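Local atomic coordinates of extracellular solute-binding protein, family 1 (Bifidobacterium longum subsp. infantis ATCC 15697, PDB entry 3OMB), a protein that probably captures a solute, perhaps a carbohydrate, outside the cell for uptake by an ABC transporter, and carries a bound magnesium ion. Residues A[139-144]-A[151-156]; A[143-148]-A[527-532]. All coordinates share one frame; numbering follows the deposited sequence.

Contact 1: residues A[139-144]-A[151-156]; sequences KKMSTD and AIADGR
S142, the last residue of helix 136-142, meets the backbone of A153 through its hydroxyl. A153 N donates to S142 OG at 2.9 Å, and the bond is nearly straight, with an N-H...O angle of 169°. With OG anti to its own carbonyl carbon (chi1 -56°), the same oxygen also reaches back to A138 O within the helix, so one buried hydroxyl ties the final turn to the strand. Packing is tight here: A153 CB sits 3.6 Å from S142 OG, and the selenium of selenomethionine M141 lies 3.9 Å from that methyl, at the end of a side chain that is extended beyond CG. I152 brings CG2 to 3.9 Å from S142 OG, while F132 of helix 126-134 touches both residues. Putting an alanine at S142 would probably leave A153 N without its acceptor and A138 O without this donor, removing the direct side-chain tie between the helix end and the strand. The other side is looser. There a water between the helix end and A151 lies 2.6 Å from S142 O and accepts from A151 N at 3.1 Å, and after S142 the chain leaves the helix at T143 into a partly exposed loop. This is a helix-loop-strand connection, with strand 152-155 pairing antiparallel to strand 349-350, in what is probably a type 2 periplasmic-binding-protein fold.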
# COMPACT_ATOMS: atom_id res chain seq x y z
N LYS A 139 11.19 4.18 12.86
CA LYS A 139 11.80 3.58 14.05
C LYS A 139 10.85 2.58 14.70
O LYS A 139 11.25 1.47 15.06
CB LYS A 139 12.18 4.66 15.05
CG LYS A 139 12.87 4.10 16.28
CD LYS A 139 13.89 5.10 16.79
CE LYS A 139 13.46 5.76 18.05
NZ LYS A 139 14.71 6.26 18.71
N LYS A 140 9.59 2.98 14.81
CA LYS A 140 8.60 2.16 15.48
C LYS A 140 8.28 0.93 14.66
O LYS A 140 8.18 -0.17 15.21
CB LYS A 140 7.36 2.98 15.79
CG LYS A 140 7.51 3.93 16.97
CD LYS A 140 6.15 4.54 17.28
CE LYS A 140 6.20 6.02 17.54
NZ LYS A 140 6.79 6.24 18.88
N MSE A 141 8.13 1.10 13.34
CA MSE A 141 8.04 -0.03 12.40
C MSE A 141 9.21 -1.00 12.51
O MSE A 141 9.04 -2.22 12.39
CB MSE A 141 8.01 0.48 10.97
CG MSE A 141 6.67 0.74 10.42
SE MSE A 141 6.90 1.11 8.50
CE MSE A 141 5.17 1.95 8.25
N SER A 142 10.40 -0.45 12.72
CA SER A 142 11.62 -1.27 12.71
C SER A 142 11.95 -1.96 14.02
O SER A 142 12.77 -2.88 14.03
CB SER A 142 12.80 -0.45 12.25
OG SER A 142 12.52 0.11 10.98
N THR A 143 11.31 -1.53 15.11
CA THR A 143 11.62 -1.98 16.48
C THR A 143 10.42 -2.72 17.07
O THR A 143 9.28 -2.20 17.08
CB THR A 143 11.94 -0.77 17.39
OG1 THR A 143 12.95 0.03 16.79
CG2 THR A 143 12.39 -1.20 18.79
N ASP A 144 10.65 -3.93 17.57
CA ASP A 144 9.58 -4.65 18.21
C ASP A 144 9.45 -4.26 19.68
O ASP A 144 10.18 -3.40 20.19
CB ASP A 144 9.72 -6.17 18.02
CG ASP A 144 10.98 -6.74 18.65
OD1 ASP A 144 11.48 -6.18 19.66
OD2 ASP A 144 11.48 -7.76 18.14
N ALA A 151 14.37 -6.16 11.21
CA ALA A 151 14.02 -5.79 9.85
C ALA A 151 13.78 -4.31 9.80
O ALA A 151 12.84 -3.82 10.39
CB ALA A 151 12.75 -6.56 9.38
N ILE A 152 14.64 -3.59 9.10
CA ILE A 152 14.53 -2.13 9.02
C ILE A 152 13.58 -1.74 7.90
O ILE A 152 13.60 -2.32 6.80
CB ILE A 152 15.92 -1.49 8.83
CG1 ILE A 152 16.88 -2.12 9.86
CG2 ILE A 152 15.84 0.04 8.95
CD1 ILE A 152 18.20 -1.39 10.10
N ALA A 153 12.74 -0.75 8.20
CA ALA A 153 11.80 -0.22 7.23
C ALA A 153 12.52 0.60 6.16
O ALA A 153 13.72 0.89 6.25
CB ALA A 153 10.73 0.65 7.95
N ASP A 154 11.77 0.99 5.14
CA ASP A 154 12.28 1.90 4.12
C ASP A 154 11.27 3.01 3.85
O ASP A 154 10.11 2.93 4.25
CB ASP A 154 12.61 1.11 2.86
CG ASP A 154 11.53 0.11 2.51
OD1 ASP A 154 10.45 0.56 2.04
OD2 ASP A 154 11.76 -1.11 2.72
N GLY A 155 11.70 4.06 3.18
CA GLY A 155 10.82 5.19 2.86
C GLY A 155 11.07 5.73 1.47
O GLY A 155 12.20 5.79 1.03
N ARG A 156 9.99 6.15 0.81
CA ARG A 156 9.97 6.59 -0.57
C ARG A 156 9.99 8.09 -0.66
O ARG A 156 9.82 8.62 -1.74
CB ARG A 156 8.59 6.26 -1.16
CG ARG A 156 8.36 4.98 -1.75
CD ARG A 156 7.23 5.16 -2.77
NE ARG A 156 5.92 4.68 -2.31
CZ ARG A 156 5.01 4.16 -3.14
NH1 ARG A 156 5.30 4.03 -4.44
NH2 ARG A 156 3.84 3.74 -2.69
O HOH W 1 12.38 -5.39 13.46

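Contact 2: residues A[143-148]-A[527-532]; sequences TDSKGR and QKWYDT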
# COMPACT_ATOMS: atom_id res chain seq x y z
N THR A 143 11.31 -1.53 15.11
CA THR A 143 11.62 -1.98 16.48
C THR A 143 10.42 -2.72 17.07
O THR A 143 9.28 -2.20 17.08
CB THR A 143 11.94 -0.77 17.39
OG1 THR A 143 12.95 0.03 16.79
CG2 THR A 143 12.39 -1.20 18.79
N ASP A 144 10.65 -3.93 17.57
CA ASP A 144 9.58 -4.65 18.21
C ASP A 144 9.45 -4.26 19.68
O ASP A 144 10.18 -3.40 20.19
CB ASP A 144 9.72 -6.17 18.02
CG ASP A 144 10.98 -6.74 18.65
OD1 ASP A 144 11.48 -6.18 19.66
OD2 ASP A 144 11.48 -7.76 18.14
N SER A 145 8.50 -4.90 20.35
CA SER A 145 8.20 -4.57 21.72
C SER A 145 9.31 -5.02 22.67
O SER A 145 9.31 -4.63 23.83
CB SER A 145 6.86 -5.20 22.14
OG SER A 145 6.95 -6.62 22.05
N LYS A 146 10.22 -5.87 22.20
CA LYS A 146 11.35 -6.30 23.01
C LYS A 146 12.53 -5.38 22.75
O LYS A 146 13.62 -5.62 23.27
CB LYS A 146 11.74 -7.76 22.70
CG LYS A 146 10.59 -8.74 22.63
CD LYS A 146 10.40 -9.39 23.96
CE LYS A 146 9.34 -10.47 23.93
NZ LYS A 146 9.28 -11.06 25.31
N GLY A 147 12.31 -4.33 21.95
CA GLY A 147 13.36 -3.39 21.54
C GLY A 147 14.36 -3.92 20.52
O GLY A 147 15.40 -3.29 20.27
N ARG A 148 14.08 -5.07 19.92
CA ARG A 148 15.01 -5.60 18.92
C ARG A 148 14.72 -5.04 17.52
O ARG A 148 13.59 -4.64 17.22
CB ARG A 148 15.05 -7.13 18.91
CG ARG A 148 15.38 -7.73 20.26
CD ARG A 148 15.57 -9.22 20.13
NE ARG A 148 15.96 -9.84 21.39
CZ ARG A 148 15.12 -10.44 22.23
NH1 ARG A 148 13.82 -10.50 21.97
NH2 ARG A 148 15.59 -10.98 23.34
N GLN A 527 -6.14 -5.30 19.81
CA GLN A 527 -6.19 -4.31 20.90
C GLN A 527 -4.93 -4.34 21.76
O GLN A 527 -4.42 -3.29 22.17
CB GLN A 527 -7.42 -4.50 21.80
CG GLN A 527 -7.58 -3.43 22.94
CD GLN A 527 -8.14 -2.08 22.44
OE1 GLN A 527 -9.27 -2.03 21.94
NE2 GLN A 527 -7.36 -0.99 22.57
N LYS A 528 -4.44 -5.55 22.04
CA LYS A 528 -3.30 -5.70 22.93
C LYS A 528 -2.07 -5.12 22.27
O LYS A 528 -1.33 -4.37 22.90
CB LYS A 528 -3.07 -7.18 23.28
CG LYS A 528 -1.75 -7.42 24.06
CD LYS A 528 -1.50 -8.87 24.38
CE LYS A 528 -1.13 -9.68 23.15
NZ LYS A 528 -0.74 -11.11 23.53
N TRP A 529 -1.84 -5.47 21.00
CA TRP A 529 -0.67 -4.93 20.30
C TRP A 529 -0.76 -3.43 20.05
O TRP A 529 0.25 -2.71 20.19
CB TRP A 529 -0.36 -5.73 19.04
CG TRP A 529 0.13 -7.07 19.44
CD1 TRP A 529 -0.58 -8.25 19.45
CD2 TRP A 529 1.42 -7.37 19.98
NE1 TRP A 529 0.21 -9.27 19.93
CE2 TRP A 529 1.43 -8.76 20.28
CE3 TRP A 529 2.57 -6.61 20.22
CZ2 TRP A 529 2.56 -9.41 20.80
CZ3 TRP A 529 3.69 -7.25 20.76
CH2 TRP A 529 3.68 -8.64 21.04
N TYR A 530 -1.96 -2.96 19.70
CA TYR A 530 -2.24 -1.53 19.58
C TYR A 530 -1.84 -0.77 20.87
O TYR A 530 -1.07 0.18 20.80
CB TYR A 530 -3.70 -1.31 19.17
CG TYR A 530 -4.22 0.10 19.26
CD1 TYR A 530 -4.89 0.53 20.38
CD2 TYR A 530 -4.03 1.00 18.21
CE1 TYR A 530 -5.37 1.85 20.47
CE2 TYR A 530 -4.52 2.30 18.29
CZ TYR A 530 -5.18 2.71 19.42
OH TYR A 530 -5.66 3.99 19.51
N ASP A 531 -2.32 -1.25 22.02
CA ASP A 531 -1.98 -0.68 23.33
C ASP A 531 -0.50 -0.77 23.64
O ASP A 531 0.07 0.17 24.15
CB ASP A 531 -2.75 -1.39 24.44
CG ASP A 531 -4.26 -1.16 24.36
OD1 ASP A 531 -4.73 -0.30 23.58
OD2 ASP A 531 -4.98 -1.86 25.09
N THR A 532 0.12 -1.90 23.32
CA THR A 532 1.56 -2.07 23.58
C THR A 532 2.38 -1.00 22.85
O THR A 532 3.31 -0.41 23.43
CB THR A 532 2.03 -3.48 23.14
OG1 THR A 532 1.51 -4.45 24.06
CG2 THR A 532 3.59 -3.59 23.03
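S145 holds its hydroxyl between its backbone N and carbonyl carbon (chi1 62°), and T532 sets CG2 anti to its backbone N; these rotations bring OG to the tryptophan W529 and leave S145 CB facing the T532 methyl. S145 OG lies in the plane of the indole, beyond the edge of its six-membered ring, 3.6 Å from W529 CZ3. Beside it, S145 CB packs against T532 CG2 at 3.8 Å. The touch is small and purely van der Waals, with exposed S145 and T532 next to the buried indole. What shapes the loop is D144: a type I turn runs from D144 to G147, and the carboxylate closes an Asx turn by accepting K146 N on OD1 at 2.9 Å. R148 N reaches that same D144 OD1 at 2.8 Å from the opposite face of the carboxylate plane, which should hold the group steady behind S145. On the helix side, W529 NE1 bonds to D475 of helix 473-486, fixing the indole from its other end. Y533, the residue after T532 in helix 519-534, touches D144 and S145 as well. The loop between helix 136-142 and strand 152-155 thus rests against the C-terminal helix 519-534, whose Q527 and Y530 pack on strand 254-257.

Overall arrangement
Both contacts grow out of one connection. Contact 1 joins the end of helix 136-142 to strand 152-155, and contact 2 sets the loop between them against the C-terminal helix 519-534. They share T143 and D144, and their centres are 13 Å apart. Contact 1 is buried, its centre about 15 Å from the centre of the chain, whereas the centre of contact 2 is about 22 Å from it and that contact is only partly buried. The first is local in sequence; the second brings together segments separated by 378 residues. Neither belongs to the magnesium site of D199, N201, N203, Q205, D207 and E208, and both lie away from it.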